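Local coordinates for mannan endo-1,4-beta-mannosidase (Mytilus edulis, PDB 2C0H), which hydrolyses the 1,4-beta-linked backbones of mannans, acting as an endo-beta-mannanase that cuts mannohexaose, mannopentaose and mannotetraose but not mannotriose or mannobiose, at residues Q26-V29 with N30-R33; K44-F47 with E48-S52; E75-N78 with N79-T83; M145-A148 with L149-E152; W323-D327 with V328-N332. The protein carries 3 engineered substitutions. All blocks are in the same frame, centred on the assembly; numbering follows the deposited sequence.

Contact 1 (Q26-V29 with N30-R33); sequences QAWV and NYAR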
loop_
_atom_site.group_PDB
_atom_site.type_symbol
_atom_site.label_atom_id
_atom_site.label_comp_id
_atom_site.label_asym_id
_atom_site.label_seq_id
_atom_site.Cartn_x
_atom_site.Cartn_y
_atom_site.Cartn_z
ATOM N N GLN A 26 7.601 6.428 4.164
ATOM C CA GLN A 26 8.182 7.783 4.206
ATOM C C GLN A 26 7.266 8.664 5.081
ATOM O O GLN A 26 7.757 9.290 6.022
ATOM C CB GLN A 26 8.441 8.346 2.798
ATOM C CG GLN A 26 9.285 9.641 2.753
ATOM C CD GLN A 26 10.799 9.428 2.902
ATOM O OE1 GLN A 26 11.384 8.523 2.314
ATOM N NE2 GLN A 26 11.441 10.289 3.676
ATOM N N ALA A 27 5.955 8.756 4.866
ATOM C CA ALA A 27 5.222 8.406 3.645
ATOM C C ALA A 27 5.220 9.613 2.687
ATOM O O ALA A 27 4.734 9.510 1.557
ATOM C CB ALA A 27 3.805 8.029 4.001
ATOM N N TRP A 28 5.739 10.759 3.138
ATOM C CA TRP A 28 5.861 11.977 2.338
ATOM C C TRP A 28 6.995 12.859 2.873
ATOM O O TRP A 28 7.519 12.619 3.965
ATOM C CB TRP A 28 4.539 12.775 2.378
ATOM C CG TRP A 28 4.071 13.106 3.766
ATOM C CD1 TRP A 28 4.525 14.132 4.547
ATOM C CD2 TRP A 28 3.080 12.424 4.547
ATOM N NE1 TRP A 28 3.904 14.113 5.761
ATOM C CE2 TRP A 28 3.007 13.080 5.797
ATOM C CE3 TRP A 28 2.242 11.320 4.320
ATOM C CZ2 TRP A 28 2.131 12.677 6.795
ATOM C CZ3 TRP A 28 1.390 10.915 5.310
ATOM C CH2 TRP A 28 1.328 11.592 6.534
ATOM N N VAL A 29 7.355 13.880 2.114
ATOM C CA VAL A 29 8.206 14.973 2.615
ATOM C C VAL A 29 7.330 16.223 2.654
ATOM O O VAL A 29 7.026 16.747 3.735
ATOM C CB VAL A 29 9.489 15.146 1.779
ATOM C CG1 VAL A 29 10.286 16.380 2.257
ATOM C CG2 VAL A 29 10.341 13.864 1.852
ATOM N N ASN A 30 6.877 16.674 1.486
ATOM C CA ASN A 30 5.830 17.688 1.417
ATOM C C ASN A 30 4.527 17.022 0.953
ATOM O O ASN A 30 4.392 16.685 -0.219
ATOM C CB ASN A 30 6.217 18.844 0.492
ATOM C CG ASN A 30 5.355 20.112 0.726
ATOM O OD1 ASN A 30 4.898 20.402 1.851
ATOM N ND2 ASN A 30 5.147 20.870 -0.337
ATOM N N TYR A 31 3.607 16.841 1.900
ATOM C CA TYR A 31 2.361 16.037 1.730
ATOM C C TYR A 31 1.615 16.384 0.451
ATOM O O TYR A 31 1.214 17.519 0.272
ATOM C CB TYR A 31 1.448 16.241 2.951
ATOM C CG TYR A 31 0.147 15.464 2.990
ATOM C CD1 TYR A 31 0.075 14.204 3.561
ATOM C CD2 TYR A 31 -1.035 16.024 2.526
ATOM C CE1 TYR A 31 -1.118 13.512 3.639
ATOM C CE2 TYR A 31 -2.230 15.336 2.602
ATOM C CZ TYR A 31 -2.266 14.079 3.156
ATOM O OH TYR A 31 -3.451 13.396 3.239
ATOM N N ALA A 32 1.478 15.393 -0.434
ATOM C CA ALA A 32 0.757 15.497 -1.720
ATOM C C ALA A 32 1.443 16.353 -2.794
ATOM O O ALA A 32 0.870 16.570 -3.874
ATOM C CB ALA A 32 -0.665 15.957 -1.504
ATOM N N ARG A 33 2.658 16.824 -2.511
ATOM C CA ARG A 33 3.385 17.747 -3.375
ATOM C C ARG A 33 4.877 17.358 -3.459
ATOM O O ARG A 33 5.764 18.213 -3.380
ATOM C CB ARG A 33 3.206 19.178 -2.838
ATOM C CG ARG A 33 1.786 19.664 -2.856
ATOM C CD ARG A 33 1.648 21.099 -2.342
ATOM N NE ARG A 33 0.244 21.428 -2.108
ATOM C CZ ARG A 33 -0.619 21.867 -3.024
ATOM N NH1 ARG A 33 -0.252 22.058 -4.291
ATOM N NH2 ARG A 33 -1.873 22.117 -2.662
HETATM O O HOH W 1 4.469 17.912 4.527
#

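Contact 2 (K44-F47 with E48-S52); sequences KSTF and ESTLS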
loop_
_atom_site.group_PDB
_atom_site.type_symbol
_atom_site.label_atom_id
_atom_site.label_comp_id
_atom_site.label_asym_id
_atom_site.label_seq_id
_atom_site.Cartn_x
_atom_site.Cartn_y
_atom_site.Cartn_z
ATOM N N LYS A 44 14.498 16.256 -2.457
ATOM C CA LYS A 44 15.548 15.284 -2.782
ATOM C C LYS A 44 16.511 15.011 -1.625
ATOM O O LYS A 44 16.854 13.862 -1.367
ATOM C CB LYS A 44 16.305 15.762 -4.029
ATOM C CG LYS A 44 17.587 15.028 -4.382
ATOM C CD LYS A 44 18.105 15.486 -5.740
ATOM C CE LYS A 44 18.634 16.918 -5.726
ATOM N NZ LYS A 44 19.961 17.035 -5.059
ATOM N N SER A 45 16.949 16.042 -0.912
ATOM C CA SER A 45 17.898 15.791 0.184
ATOM C C SER A 45 17.322 14.898 1.320
ATOM O O SER A 45 18.045 14.048 1.872
ATOM C CB SER A 45 18.454 17.112 0.725
ATOM O OG SER A 45 17.430 17.908 1.276
ATOM N N THR A 46 16.036 15.067 1.649
ATOM C CA THR A 46 15.354 14.250 2.669
ATOM C C THR A 46 15.109 12.836 2.151
ATOM O O THR A 46 15.333 11.854 2.849
ATOM C CB THR A 46 14.007 14.875 3.109
ATOM O OG1 THR A 46 14.242 16.208 3.609
ATOM C CG2 THR A 46 13.329 14.045 4.164
ATOM N N PHE A 47 14.623 12.733 0.922
ATOM C CA PHE A 47 14.426 11.424 0.339
ATOM C C PHE A 47 15.765 10.637 0.328
ATOM O O PHE A 47 15.803 9.452 0.683
ATOM C CB PHE A 47 13.859 11.546 -1.089
ATOM C CG PHE A 47 12.356 11.747 -1.169
ATOM C CD1 PHE A 47 11.459 10.759 -0.756
ATOM C CD2 PHE A 47 11.829 12.927 -1.700
ATOM C CE1 PHE A 47 10.086 10.948 -0.876
ATOM C CE2 PHE A 47 10.459 13.118 -1.801
ATOM C CZ PHE A 47 9.597 12.139 -1.404
ATOM N N GLU A 48 16.856 11.302 -0.051
ATOM C CA GLU A 48 18.170 10.647 -0.184
ATOM C C GLU A 48 18.764 10.281 1.173
ATOM O O GLU A 48 19.358 9.210 1.326
ATOM C CB GLU A 48 19.160 11.524 -0.977
ATOM C CG GLU A 48 20.626 11.101 -0.901
ATOM C CD GLU A 48 20.911 9.721 -1.485
ATOM O OE1 GLU A 48 20.188 9.281 -2.413
ATOM O OE2 GLU A 48 21.879 9.075 -1.012
ATOM N N SER A 49 18.599 11.151 2.163
ATOM C CA SER A 49 19.131 10.826 3.487
ATOM C C SER A 49 18.369 9.643 4.095
ATOM O O SER A 49 18.956 8.826 4.804
ATOM C CB SER A 49 19.121 12.040 4.416
ATOM O OG SER A 49 17.825 12.476 4.711
ATOM N N THR A 50 17.063 9.551 3.822
ATOM C CA THR A 50 16.249 8.430 4.310
ATOM C C THR A 50 16.745 7.120 3.692
ATOM O O THR A 50 16.864 6.111 4.392
ATOM C CB THR A 50 14.737 8.639 4.014
ATOM O OG1 THR A 50 14.254 9.786 4.727
ATOM C CG2 THR A 50 13.922 7.444 4.423
ATOM N N LEU A 51 17.008 7.138 2.390
ATOM C CA LEU A 51 17.557 5.964 1.701
ATOM C C LEU A 51 18.911 5.531 2.273
ATOM O O LEU A 51 19.156 4.342 2.438
ATOM C CB LEU A 51 17.714 6.228 0.209
ATOM C CG LEU A 51 16.452 6.435 -0.620
ATOM C CD1 LEU A 51 16.865 6.899 -2.012
ATOM C CD2 LEU A 51 15.611 5.162 -0.686
ATOM N N SER A 52 19.780 6.501 2.549
ATOM C CA SER A 52 21.108 6.221 3.100
ATOM C C SER A 52 20.994 5.555 4.467
ATOM O O SER A 52 21.654 4.529 4.718
ATOM C CB SER A 52 21.930 7.508 3.221
ATOM O OG SER A 52 23.214 7.231 3.768
#

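Contact 3 (E75-N78 with N79-T83); sequences EFDN and NGYVT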
loop_
_atom_site.group_PDB
_atom_site.type_symbol
_atom_site.label_atom_id
_atom_site.label_comp_id
_atom_site.label_asym_id
_atom_site.label_seq_id
_atom_site.Cartn_x
_atom_site.Cartn_y
_atom_site.Cartn_z
ATOM N N GLU A 75 -3.513 15.949 -13.420
ATOM C CA GLU A 75 -4.212 17.158 -13.855
ATOM C C GLU A 75 -5.707 16.894 -14.094
ATOM O O GLU A 75 -6.054 15.959 -14.819
ATOM C CB GLU A 75 -3.569 17.700 -15.135
ATOM C CG GLU A 75 -2.074 18.004 -15.017
ATOM C CD GLU A 75 -1.730 18.907 -13.829
ATOM O OE1 GLU A 75 -2.093 20.105 -13.872
ATOM O OE2 GLU A 75 -1.081 18.431 -12.854
ATOM N N PHE A 76 -6.569 17.706 -13.483
ATOM C CA PHE A 76 -8.041 17.586 -13.590
ATOM C C PHE A 76 -8.650 18.739 -14.386
ATOM O O PHE A 76 -8.199 19.891 -14.270
ATOM C CB PHE A 76 -8.693 17.590 -12.201
ATOM C CG PHE A 76 -8.423 16.363 -11.386
ATOM C CD1 PHE A 76 -9.339 15.317 -11.353
ATOM C CD2 PHE A 76 -7.262 16.256 -10.637
ATOM C CE1 PHE A 76 -9.105 14.183 -10.592
ATOM C CE2 PHE A 76 -7.026 15.119 -9.878
ATOM C CZ PHE A 76 -7.939 14.094 -9.862
ATOM N N ASP A 77 -9.702 18.445 -15.150
ATOM C CA ASP A 77 -10.488 19.513 -15.761
ATOM C C ASP A 77 -11.537 20.048 -14.784
ATOM O O ASP A 77 -11.685 19.555 -13.665
ATOM C CB ASP A 77 -11.063 19.095 -17.133
ATOM C CG ASP A 77 -12.286 18.184 -17.058
ATOM O OD1 ASP A 77 -12.914 17.973 -15.997
ATOM O OD2 ASP A 77 -12.668 17.684 -18.163
ATOM N N ASN A 78 -12.294 21.065 -15.195
ATOM C CA ASN A 78 -13.261 21.692 -14.292
ATOM C C ASN A 78 -14.416 20.775 -13.816
ATOM O O ASN A 78 -15.070 21.065 -12.817
ATOM C CB ASN A 78 -13.854 22.958 -14.929
ATOM C CG ASN A 78 -12.858 24.090 -15.069
ATOM O OD1 ASN A 78 -11.846 24.153 -14.371
ATOM N ND2 ASN A 78 -13.141 25.008 -16.000
ATOM N N ASN A 79 -14.686 19.679 -14.531
ATOM C CA ASN A 79 -15.743 18.730 -14.186
ATOM C C ASN A 79 -15.264 17.508 -13.440
ATOM O O ASN A 79 -16.057 16.632 -13.127
ATOM C CB ASN A 79 -16.472 18.269 -15.450
ATOM C CG ASN A 79 -17.187 19.389 -16.139
ATOM O OD1 ASN A 79 -17.816 20.228 -15.492
ATOM N ND2 ASN A 79 -17.131 19.394 -17.467
ATOM N N GLY A 80 -13.975 17.446 -13.154
ATOM C CA GLY A 80 -13.422 16.331 -12.383
ATOM C C GLY A 80 -12.874 15.189 -13.225
ATOM O O GLY A 80 -12.508 14.163 -12.685
ATOM N N TYR A 81 -12.830 15.340 -14.542
ATOM C CA TYR A 81 -12.140 14.356 -15.374
ATOM C C TYR A 81 -10.621 14.608 -15.372
ATOM O O TYR A 81 -10.174 15.738 -15.229
ATOM C CB TYR A 81 -12.695 14.409 -16.793
ATOM C CG TYR A 81 -14.089 13.833 -16.963
ATOM C CD1 TYR A 81 -14.271 12.575 -17.528
ATOM C CD2 TYR A 81 -15.226 14.539 -16.592
ATOM C CE1 TYR A 81 -15.521 12.035 -17.696
ATOM C CE2 TYR A 81 -16.488 13.997 -16.769
ATOM C CZ TYR A 81 -16.628 12.754 -17.335
ATOM O OH TYR A 81 -17.865 12.186 -17.509
ATOM N N VAL A 82 -9.818 13.566 -15.563
ATOM C CA VAL A 82 -8.365 13.690 -15.598
ATOM C C VAL A 82 -7.929 13.887 -17.054
ATOM O O VAL A 82 -8.352 13.115 -17.926
ATOM C CB VAL A 82 -7.689 12.433 -14.966
ATOM C CG1 VAL A 82 -6.196 12.436 -15.190
ATOM C CG2 VAL A 82 -8.041 12.349 -13.479
ATOM N N THR A 83 -7.127 14.914 -17.305
ATOM C CA THR A 83 -6.667 15.251 -18.660
ATOM C C THR A 83 -5.243 14.797 -19.011
ATOM O O THR A 83 -4.888 14.676 -20.187
ATOM C CB THR A 83 -6.783 16.765 -18.910
ATOM O OG1 THR A 83 -5.989 17.469 -17.947
ATOM C CG2 THR A 83 -8.232 17.216 -18.800
#

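Contact 4 (M145-A148 with L149-E152); sequences MANA and LKNE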
loop_
_atom_site.group_PDB
_atom_site.type_symbol
_atom_site.label_atom_id
_atom_site.label_comp_id
_atom_site.label_asym_id
_atom_site.label_seq_id
_atom_site.Cartn_x
_atom_site.Cartn_y
_atom_site.Cartn_z
ATOM N N MET A 145 1.982 6.329 -16.648
ATOM C CA MET A 145 2.926 6.263 -15.551
ATOM C C MET A 145 3.477 4.846 -15.375
ATOM O O MET A 145 4.697 4.649 -15.301
ATOM C CB MET A 145 2.237 6.731 -14.273
ATOM C CG MET A 145 3.121 6.991 -13.120
ATOM S SD MET A 145 2.206 8.046 -11.955
ATOM C CE MET A 145 0.679 7.127 -11.758
ATOM N N ALA A 146 2.584 3.864 -15.330
ATOM C CA ALA A 146 2.986 2.479 -15.100
ATOM C C ALA A 146 3.810 1.956 -16.272
ATOM O O ALA A 146 4.769 1.215 -16.086
ATOM C CB ALA A 146 1.790 1.610 -14.858
ATOM N N ASN A 147 3.454 2.359 -17.486
ATOM C CA ASN A 147 4.211 1.911 -18.655
ATOM C C ASN A 147 5.624 2.512 -18.705
ATOM O O ASN A 147 6.602 1.829 -19.024
ATOM C CB ASN A 147 3.434 2.272 -19.926
ATOM C CG ASN A 147 3.928 1.522 -21.136
ATOM O OD1 ASN A 147 3.979 0.291 -21.139
ATOM N ND2 ASN A 147 4.301 2.257 -22.165
ATOM N N ALA A 148 5.744 3.786 -18.357
ATOM C CA ALA A 148 7.013 4.496 -18.426
ATOM C C ALA A 148 8.036 3.979 -17.406
ATOM O O ALA A 148 9.231 3.988 -17.672
ATOM C CB ALA A 148 6.792 5.987 -18.220
ATOM N N LEU A 149 7.557 3.574 -16.236
ATOM C CA LEU A 149 8.438 3.194 -15.112
ATOM C C LEU A 149 8.681 1.696 -14.926
ATOM O O LEU A 149 9.472 1.293 -14.064
ATOM C CB LEU A 149 7.864 3.771 -13.821
ATOM C CG LEU A 149 7.778 5.289 -13.827
ATOM C CD1 LEU A 149 7.038 5.787 -12.602
ATOM C CD2 LEU A 149 9.152 5.937 -13.904
ATOM N N LYS A 150 8.044 0.859 -15.734
ATOM C CA LYS A 150 8.092 -0.588 -15.511
ATOM C C LYS A 150 9.468 -1.251 -15.625
ATOM O O LYS A 150 9.662 -2.333 -15.081
ATOM C CB LYS A 150 7.108 -1.301 -16.433
ATOM C CG LYS A 150 7.424 -1.199 -17.886
ATOM C CD LYS A 150 6.320 -1.828 -18.680
ATOM C CE LYS A 150 6.547 -1.631 -20.134
ATOM N NZ LYS A 150 5.447 -2.255 -20.931
ATOM N N ASN A 151 10.418 -0.626 -16.313
ATOM C CA ASN A 151 11.757 -1.218 -16.446
ATOM C C ASN A 151 12.755 -0.681 -15.420
ATOM O O ASN A 151 13.941 -1.013 -15.464
ATOM C CB ASN A 151 12.286 -1.046 -17.874
ATOM C CG ASN A 151 11.429 -1.766 -18.911
ATOM O OD1 ASN A 151 11.007 -2.906 -18.708
ATOM N ND2 ASN A 151 11.176 -1.099 -20.040
ATOM N N GLU A 152 12.281 0.139 -14.484
ATOM C CA GLU A 152 13.154 0.643 -13.430
ATOM C C GLU A 152 13.345 -0.425 -12.376
ATOM O O GLU A 152 12.376 -0.911 -11.806
ATOM C CB GLU A 152 12.568 1.903 -12.797
ATOM C CG GLU A 152 12.624 3.117 -13.710
ATOM C CD GLU A 152 14.054 3.556 -14.007
ATOM O OE1 GLU A 152 14.968 3.238 -13.208
ATOM O OE2 GLU A 152 14.286 4.211 -15.052
#

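Contact 5 (W323-D327 with V328-N332); sequences WSRTD and VSWNN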
loop_
_atom_site.group_PDB
_atom_site.type_symbol
_atom_site.label_atom_id
_atom_site.label_comp_id
_atom_site.label_asym_id
_atom_site.label_seq_id
_atom_site.Cartn_x
_atom_site.Cartn_y
_atom_site.Cartn_z
ATOM N N TRP A 323 5.507 2.806 10.553
ATOM C CA TRP A 323 4.950 4.116 10.331
ATOM C C TRP A 323 5.590 5.083 11.324
ATOM O O TRP A 323 5.419 4.855 12.537
ATOM C CB TRP A 323 3.445 4.086 10.598
ATOM C CG TRP A 323 2.836 5.427 10.418
ATOM C CD1 TRP A 323 2.635 6.385 11.378
ATOM C CD2 TRP A 323 2.419 5.996 9.180
ATOM N NE1 TRP A 323 2.076 7.504 10.800
ATOM C CE2 TRP A 323 1.948 7.291 9.451
ATOM C CE3 TRP A 323 2.398 5.532 7.861
ATOM C CZ2 TRP A 323 1.454 8.127 8.449
ATOM C CZ3 TRP A 323 1.890 6.364 6.873
ATOM C CH2 TRP A 323 1.442 7.643 7.169
ATOM N N SER A 324 6.307 6.132 10.903
ATOM C CA SER A 324 6.879 6.419 9.570
ATOM C C SER A 324 8.117 7.328 9.731
ATOM O O SER A 324 8.436 7.753 10.849
ATOM C CB SER A 324 5.877 7.183 8.707
ATOM O OG SER A 324 5.673 8.484 9.246
ATOM N N ARG A 325 8.780 7.670 8.641
ATOM C CA ARG A 325 9.949 8.592 8.729
ATOM C C ARG A 325 9.553 9.918 9.377
ATOM O O ARG A 325 10.357 10.492 10.101
ATOM C CB ARG A 325 10.631 8.849 7.362
ATOM C CG ARG A 325 11.743 9.919 7.352
ATOM C CD ARG A 325 12.910 9.364 8.026
ATOM N NE ARG A 325 14.043 10.277 8.224
ATOM C CZ ARG A 325 14.207 11.058 9.289
ATOM N NH1 ARG A 325 13.277 11.125 10.223
ATOM N NH2 ARG A 325 15.309 11.794 9.406
ATOM N N THR A 326 8.358 10.413 9.084
ATOM C CA THR A 326 7.892 11.705 9.631
ATOM C C THR A 326 7.382 11.649 11.068
ATOM O O THR A 326 7.385 12.686 11.749
ATOM C CB THR A 326 6.753 12.341 8.788
ATOM O OG1 THR A 326 5.552 11.554 8.858
ATOM C CG2 THR A 326 7.197 12.525 7.359
ATOM N N ASP A 327 6.924 10.484 11.525
ATOM C CA ASP A 327 6.170 10.342 12.777
ATOM C C ASP A 327 6.967 9.539 13.823
ATOM O O ASP A 327 7.842 8.773 13.480
ATOM C CB ASP A 327 4.808 9.657 12.519
ATOM C CG ASP A 327 3.776 10.574 11.826
ATOM O OD1 ASP A 327 4.142 11.632 11.252
ATOM O OD2 ASP A 327 2.566 10.231 11.855
ATOM N N VAL A 328 6.621 9.708 15.094
ATOM C CA VAL A 328 7.243 8.980 16.223
ATOM C C VAL A 328 8.795 8.935 16.168
ATOM O O VAL A 328 9.421 9.881 15.690
ATOM C CB VAL A 328 6.557 7.578 16.459
ATOM C CG1 VAL A 328 5.079 7.745 16.742
ATOM C CG2 VAL A 328 6.747 6.615 15.291
ATOM N N SER A 329 9.418 7.889 16.706
ATOM C CA SER A 329 10.866 7.773 16.724
ATOM C C SER A 329 11.415 7.044 15.508
ATOM O O SER A 329 11.120 5.860 15.315
ATOM C CB SER A 329 11.314 7.019 17.978
ATOM O OG SER A 329 12.678 6.653 17.916
ATOM N N TRP A 330 12.241 7.735 14.734
ATOM C CA TRP A 330 12.945 7.125 13.594
ATOM C C TRP A 330 14.004 6.126 14.068
ATOM O O TRP A 330 14.173 5.056 13.479
ATOM C CB TRP A 330 13.537 8.221 12.693
ATOM C CG TRP A 330 14.240 7.812 11.414
ATOM C CD1 TRP A 330 15.463 8.227 11.009
ATOM C CD2 TRP A 330 13.746 6.946 10.358
ATOM N NE1 TRP A 330 15.791 7.678 9.784
ATOM C CE2 TRP A 330 14.746 6.904 9.358
ATOM C CE3 TRP A 330 12.578 6.222 10.165
ATOM C CZ2 TRP A 330 14.613 6.143 8.193
ATOM C CZ3 TRP A 330 12.445 5.459 8.983
ATOM C CH2 TRP A 330 13.448 5.444 8.030
ATOM N N ASN A 331 14.732 6.449 15.136
ATOM C CA ASN A 331 15.696 5.482 15.656
ATOM C C ASN A 331 15.086 4.133 16.065
ATOM O O ASN A 331 15.732 3.108 15.843
ATOM C CB ASN A 331 16.474 6.063 16.839
ATOM C CG ASN A 331 17.456 7.136 16.434
ATOM O OD1 ASN A 331 17.905 7.213 15.283
ATOM N ND2 ASN A 331 17.826 7.976 17.404
ATOM N N ASN A 332 13.880 4.127 16.656
ATOM C CA ASN A 332 13.183 2.881 17.028
ATOM C C ASN A 332 12.927 2.041 15.779
ATOM O O ASN A 332 13.037 0.817 15.793
ATOM C CB ASN A 332 11.838 3.154 17.697
ATOM C CG ASN A 332 11.954 3.489 19.176
ATOM O OD1 ASN A 332 13.022 3.345 19.788
ATOM N ND2 ASN A 332 10.842 3.903 19.761
#

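Contact 1 (Q26-V29 with N30-R33)
The chain doubles back between Trp28 and Tyr31, whose CA atoms stand 5.4 Å apart, and a type II beta turn from Asn30 to Arg33, closed by Arg33 N to Asn30 O at 2.9 Å, overlaps this bend. Tyr31 meets the indole of Trp28 over one face. Its CD1 edge points into that face, CD1 lying 3.6 Å from Trp28 CD2 with the planes at 88°, making the pair a T-shaped stack with Tyr31 as the edge. Tyr31 CB sits over the five-membered ring in a CH-pi contact, 4.1 Å from that centroid. Tyr31 CG is anti to the backbone N (chi1 -178°), which carries the ring across the indole. The stretch belongs to the loop after strand 17-25 of the TIM barrel, and the Trp28 side chain lies about 4 Å from those of Trp65 and Trp323, both probable substrate-binding residues. With an alanine here the face under the Tyr31 edge and CB is gone, and the tyrosine would probably be freer to shift. A water bridges the bend, donating to Val29 O at 2.9 Å and accepting from Tyr31 N at 3.0 Å. Asp34 takes hydrogen bonds from Val29 N and Asn30 N.

Contact 2 (K44-F47 with E48-S52)
Phe47, whose carbonyl O accepts from Leu51 N at 3.1 Å, swings its ring off the helix to meet two other rings: that of Tyr96, with planes at about 50°, and that of Phe35, at about 45°. Both are inclined. Leu51 follows one turn later, its CG 3.3 Å from Phe47 O and its side chain against Tyr96 and Ala99 of helix 89-102. The other flat group, the Glu48 carboxylate, bends away from Lys44 although Glu48 CB lies 3.3 Å from Lys44 O; OE2 is hydrogen-bonded to His103. Three more i to i+4 backbone bonds tie the segments: Glu48 N to Lys44 O (2.9 Å), Ser49 N to Ser45 O (3.0 Å) and Thr50 N to Thr46 O (3.0 Å). Thr50 directs OG1 back toward the preceding turn, 3.0 Å from Thr46 O, and this hydroxyl is hydrogen-bonded to Gln26 NE2 from the loop after strand 17-25. Ser45, Ser49 and Lys44 make up a polar surface, whereas Phe47, Thr50 and Leu51 are buried. This is the amphipathic helix of a beta-alpha-beta crossover, here strand 17-25, helix 40-56 and strand 61-68 of the TIM barrel.

Contact 3 (E75-N78 with N79-T83)
Asp77 holds CG between its backbone N and carbonyl carbon (chi1 78°), and this rotation swings the carboxylate over the turn, where OD1 collects two backbone N-H groups. Asn79 N reaches Asp77 OD1 at 2.9 Å and Tyr81 N at 3.0 Å; each lies well out of the carboxylate plane, one on either face, so the oxygen is gripped from both sides. The bond to Asn79 N closes an Asx turn. The Tyr81 side chain runs alongside that of Asp77 in the same direction, its CB 3.6 Å from Asp77 OD2. The main chain is paired as well: Asp77 N gives a short, straight bond to Tyr81 O (2.7 Å, 166° at the hydrogen), and Gly80 N bonds to Asp77 O from above the carbonyl plane. Further along, Thr83 N bonds to Glu75 O at 2.9 Å. Between the Asp77-Tyr81 and Glu75-Thr83 bonds lies the non-hydrogen-bonded pair of Phe76 and Val82, whose side chains share one face of the ribbon. Val82 CG2 approaches Phe76 CE1 to 3.6 Å in an off-centre CH-pi contact, and Gly80 O sits at the ring edge, near its plane. Tyr81 and Val82 lean on helix 131-149. A type I turn from Asp77 to Gly80, with a glycine at positive phi (94°) in the last place, is the classic type I turn plus G1 beta bulge of a 3:5 beta hairpin.

Contact 4 (M145-A148 with L149-E152)
Asn147 and Lys150 lie side by side and point the same way, so that the lysine stretches along the asparagine and its NZ donates to Asn147 OD1 at 2.9 Å, tilted 27° from the amide carbonyl plane. Lys150 CG stands between the backbone N and the carbonyl carbon (chi1 65°), which lays the methylene chain over the helix end, with CG 3.3 Å from Asn147 O and CE 3.4 Å from Asn147 OD1, and beyond CG the chain is fully extended. NZ has a second acceptor in Val215 O, at the end of helix 198-215. A leucine in its place would probably leave Asn147 OD1 and Val215 O without the ammonium that joins them. Another pair carries the buried side: Met145 and Leu149 run at a slant to each other, Met145 CG meeting Leu149 CD1 at 4.1 Å, and both pack on Met93 of helix 89-102. Leu149 N bonds to Met145 O at 3.2 Å, an i to i+4 helical link. Past it the chain makes a type I beta turn from Leu149 to Glu152, closed by Glu152 N to Leu149 O at 3.1 Å. Such a helix C-terminus, turning toward strand 155-162, is the alpha-to-beta connection of a TIM barrel.

Contact 5 (W323-D327 with V328-N332)
Trp330 and Arg325 meet flat: the guanidinium lies on one face of the indole with the planes only 3° apart and the centres 3.8 Å from each other. The fit has two parts. Over the five-membered ring sits CZ, a cation-pi contact, with CZ 3.5 Å from Trp330 CD1; over the six-membered ring sits the aliphatic CD, 3.3 Å from Trp330 CE2, as a CH-pi contact. Arg325 gets there by leaving its backbone with CG anti to N and then bending at chi2 (73°), which folds the chain across the ring. Trp330 NE1 is turned to a partner of its own, donating to Asp53 OD2, and this would help fix the rotation of the indole under the arginine. Val328, the other main contributor, sits where the loop reverses, at a positive phi (46°) unusual for a beta-branched residue. Its CG2 reaches back to Trp323 O at 3.5 Å. Asp327 OD2 accepts from Trp323 NE1 at 3.0 Å and Asp327 OD1 from Thr326 OG1 at 2.8 Å, both donors out of the carboxylate plane; the OD2 bond probably helps fix the rotation of the Trp323 ring. Ser329 is the N-cap of helix 330-339, its OG accepting from Asn332 N at 3.1 Å. The peptide between Trp323 and Ser324 is cis. Trp323, by similarity a substrate-binding residue, lies about 4 Å by side chain from Glu294, the probable nucleophile, consistent with this loop after strand 319-322 lining the catalytic cleft of a glycoside hydrolase family 5 TIM barrel.

How the contacts relate
Along the chain the contacts follow one another without overlap. Contacts 1, 2 and 5 form one cluster, with centres 13 to 14 Å apart: the loop after strand 17-25, helix 40-56 and the loop after strand 319-322 meet there. Val29 CG2 packs on Phe47 CE2 at 3.7 Å, and Trp28 CZ3 on Trp323 CH2 at 3.8 Å. Strands 17-25 and 319-322 are parallel neighbours, so this cluster joins the first and last strands of the barrel beside the probable substrate cleft. Contact 3, a surface hairpin, and contact 4, at the end of helix 131-149, stand apart: their centres lie 21 to 36 Å from those of the cluster, which neither touches, and 23 Å from each other.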